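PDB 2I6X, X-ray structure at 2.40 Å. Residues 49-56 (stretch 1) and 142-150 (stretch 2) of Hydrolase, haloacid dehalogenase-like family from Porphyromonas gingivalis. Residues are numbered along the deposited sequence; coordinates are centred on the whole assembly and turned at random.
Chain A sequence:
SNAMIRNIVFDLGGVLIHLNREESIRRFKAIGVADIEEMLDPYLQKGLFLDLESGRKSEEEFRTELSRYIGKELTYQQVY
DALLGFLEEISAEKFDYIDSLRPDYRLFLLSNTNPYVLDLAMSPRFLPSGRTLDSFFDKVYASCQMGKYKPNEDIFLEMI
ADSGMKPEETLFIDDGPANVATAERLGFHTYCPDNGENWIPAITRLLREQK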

# COMPACT_ATOMS: atom_id res chain seq x y z
N PHE A 49 -0.94 -12.54 -9.35
CA PHE A 49 -0.53 -11.39 -8.55
C PHE A 49 -1.70 -10.78 -7.78
O PHE A 49 -1.51 -10.31 -6.66
CB PHE A 49 0.23 -10.35 -9.39
CG PHE A 49 1.66 -10.74 -9.63
CD1 PHE A 49 2.66 -10.40 -8.73
CD2 PHE A 49 1.98 -11.53 -10.73
CE1 PHE A 49 3.96 -10.80 -8.95
CE2 PHE A 49 3.28 -11.93 -10.95
CZ PHE A 49 4.27 -11.57 -10.07
N LEU A 50 -2.90 -10.81 -8.35
CA LEU A 50 -4.08 -10.38 -7.60
C LEU A 50 -4.41 -11.35 -6.47
O LEU A 50 -4.87 -10.93 -5.41
CB LEU A 50 -5.32 -10.18 -8.49
CG LEU A 50 -6.60 -9.85 -7.70
CD1 LEU A 50 -6.47 -8.49 -6.98
CD2 LEU A 50 -7.89 -9.91 -8.53
N ASP A 51 -4.18 -12.64 -6.70
CA ASP A 51 -4.41 -13.65 -5.67
C ASP A 51 -3.46 -13.40 -4.51
O ASP A 51 -3.80 -13.64 -3.35
CB ASP A 51 -4.22 -15.06 -6.24
CG ASP A 51 -5.31 -15.47 -7.22
OD1 ASP A 51 -6.36 -14.78 -7.30
OD2 ASP A 51 -5.13 -16.48 -7.94
N LEU A 52 -2.27 -12.90 -4.83
CA LEU A 52 -1.28 -12.55 -3.84
C LEU A 52 -1.68 -11.33 -2.96
O LEU A 52 -1.50 -11.39 -1.74
CB LEU A 52 0.10 -12.34 -4.49
CG LEU A 52 1.27 -11.86 -3.60
CD1 LEU A 52 1.72 -12.95 -2.63
CD2 LEU A 52 2.42 -11.36 -4.45
N GLU A 53 -2.21 -10.25 -3.58
CA GLU A 53 -2.61 -9.02 -2.85
C GLU A 53 -3.83 -9.23 -2.01
O GLU A 53 -3.96 -8.65 -0.94
CB GLU A 53 -3.02 -7.86 -3.78
CG GLU A 53 -2.08 -7.55 -4.89
CD GLU A 53 -1.95 -6.06 -5.10
OE1 GLU A 53 -2.98 -5.41 -5.42
OE2 GLU A 53 -0.78 -5.56 -4.92
N SER A 54 -4.76 -10.02 -2.55
CA SER A 54 -6.07 -10.18 -1.98
C SER A 54 -6.05 -11.24 -0.89
O SER A 54 -7.03 -11.42 -0.18
CB SER A 54 -7.06 -10.56 -3.08
OG SER A 54 -7.00 -11.94 -3.39
N GLY A 55 -4.95 -11.97 -0.77
CA GLY A 55 -4.84 -13.03 0.21
C GLY A 55 -5.43 -14.35 -0.24
O GLY A 55 -5.33 -15.34 0.48
N ARG A 56 -6.04 -14.38 -1.43
CA ARG A 56 -6.67 -15.60 -1.93
C ARG A 56 -5.68 -16.78 -2.03
O ARG A 56 -6.00 -17.90 -1.64
CB ARG A 56 -7.38 -15.34 -3.26
CG ARG A 56 -8.25 -16.49 -3.70
CD ARG A 56 -9.07 -16.14 -4.92
NE ARG A 56 -9.80 -17.32 -5.38
CZ ARG A 56 -9.31 -18.23 -6.22
NH1 ARG A 56 -10.05 -19.27 -6.58
NH2 ARG A 56 -8.07 -18.09 -6.70
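Stretch 2 142-150: ASCQMGKYK

The end of a helix leaves backbone carbonyls without their usual intrahelical partners, and a second segment of chain can dock there by supplying a donor. Residues 142-150 of this haloacid dehalogenase-like hydrolase illustrate the principle, packing a short helix and the extended segment after it against the end of the helix in stretch 1, with 343 Å² buried between them. Stretch 2 runs from the end of that helix back along it, from Gly55 at Cys144 to Leu50 at Tyr149.

Ala142 occupies the N-cap position and stays clear of stretch 1; its O accepts a hydrogen bond from Gln145 N at 2.8 Å, which helps start the turn of helix 143-146. Ser143 opens that helix with its CA-to-CB bond pointing toward stretch 1, and in the p rotamer its OG donates a hydrogen bond to Glu53 O at 2.6 Å. Cys144 brings the backbones closest, its CA lying 4.0 Å from Gly55 CA, while its CB rests 3.7 Å from Leu52 O. So close an approach leaves little room at Gly55: an ideal CB there would lie 2.7 Å from Cys144 O, and the positive phi of 83° would also jam it against the preceding carbonyl.

Gln145 and selenomethionine Met146 make no contact with stretch 1. At Gly147 the chain leaves the helix with phi 67° and psi 27°, a positive phi that favours glycine, and passes beside Ser54 O. Lys148, with phi -144° and psi 166°, begins the extended run, its CA-to-CB bond directed away from stretch 1.

Tyr149 continues that run but points toward stretch 1. Leu50, in its t,p rotamer, places CD1 over one face of the ring, 3.8 Å from Tyr149 CD2, in a CH-pi contact only 9° off the ring normal. Ser54 CB approaches Tyr149 CD1 obliquely at 3.5 Å. Lys150, still extended, lies beyond the contact.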

# COMPACT_ATOMS: atom_id res chain seq x y z
N ALA A 142 -4.48 -3.92 5.47
CA ALA A 142 -3.69 -4.49 4.37
C ALA A 142 -4.49 -5.52 3.61
O ALA A 142 -4.93 -6.51 4.19
CB ALA A 142 -2.41 -5.14 4.91
N SER A 143 -4.65 -5.30 2.31
CA SER A 143 -5.43 -6.18 1.44
C SER A 143 -5.23 -7.68 1.70
O SER A 143 -6.20 -8.41 1.91
CB SER A 143 -5.15 -5.84 -0.03
OG SER A 143 -3.83 -6.16 -0.38
N CYS A 144 -3.98 -8.13 1.72
CA CYS A 144 -3.69 -9.56 1.90
C CYS A 144 -4.02 -10.09 3.30
O CYS A 144 -4.20 -11.29 3.47
CB CYS A 144 -2.23 -9.91 1.52
SG CYS A 144 -0.95 -8.96 2.41
N GLN A 145 -4.11 -9.20 4.28
CA GLN A 145 -4.55 -9.65 5.61
C GLN A 145 -6.07 -9.75 5.69
O GLN A 145 -6.61 -10.41 6.56
CB GLN A 145 -3.99 -8.73 6.71
CG GLN A 145 -2.47 -8.68 6.73
CD GLN A 145 -1.88 -7.87 7.88
OE1 GLN A 145 -2.24 -6.70 8.11
NE2 GLN A 145 -0.95 -8.48 8.60
N MSE A 146 -6.78 -9.09 4.78
CA MSE A 146 -8.20 -8.91 4.93
C MSE A 146 -9.00 -9.81 3.98
O MSE A 146 -10.20 -10.01 4.17
CB MSE A 146 -8.55 -7.44 4.73
CG MSE A 146 -7.94 -6.52 5.77
SE MSE A 146 -8.08 -4.64 5.26
CE MSE A 146 -9.90 -4.30 5.93
N GLY A 147 -8.32 -10.36 2.98
CA GLY A 147 -8.98 -11.05 1.90
C GLY A 147 -9.82 -10.11 1.03
O GLY A 147 -10.80 -10.55 0.44
N LYS A 148 -9.46 -8.82 0.95
CA LYS A 148 -10.19 -7.86 0.12
C LYS A 148 -9.18 -6.88 -0.47
O LYS A 148 -8.04 -6.81 -0.01
CB LYS A 148 -11.26 -7.08 0.90
CG LYS A 148 -12.21 -7.88 1.78
CD LYS A 148 -13.07 -6.95 2.60
CE LYS A 148 -14.37 -7.64 3.03
NZ LYS A 148 -14.30 -8.37 4.32
N TYR A 149 -9.59 -6.11 -1.48
CA TYR A 149 -8.65 -5.25 -2.18
C TYR A 149 -9.37 -4.07 -2.73
O TYR A 149 -10.50 -4.17 -3.16
CB TYR A 149 -7.88 -6.00 -3.30
CG TYR A 149 -8.77 -6.71 -4.31
CD1 TYR A 149 -9.31 -7.99 -4.03
CD2 TYR A 149 -9.08 -6.12 -5.54
CE1 TYR A 149 -10.15 -8.66 -4.94
CE2 TYR A 149 -9.94 -6.78 -6.46
CZ TYR A 149 -10.45 -8.05 -6.15
OH TYR A 149 -11.28 -8.71 -7.05
N LYS A 150 -8.69 -2.94 -2.72
CA LYS A 150 -9.14 -1.76 -3.44
C LYS A 150 -9.08 -2.08 -4.93
O LYS A 150 -8.21 -2.82 -5.36
CB LYS A 150 -8.22 -0.59 -3.13
CG LYS A 150 -8.22 -0.20 -1.68
CD LYS A 150 -7.31 1.02 -1.43
CE LYS A 150 -5.86 0.61 -1.47
NZ LYS A 150 -4.97 1.77 -1.34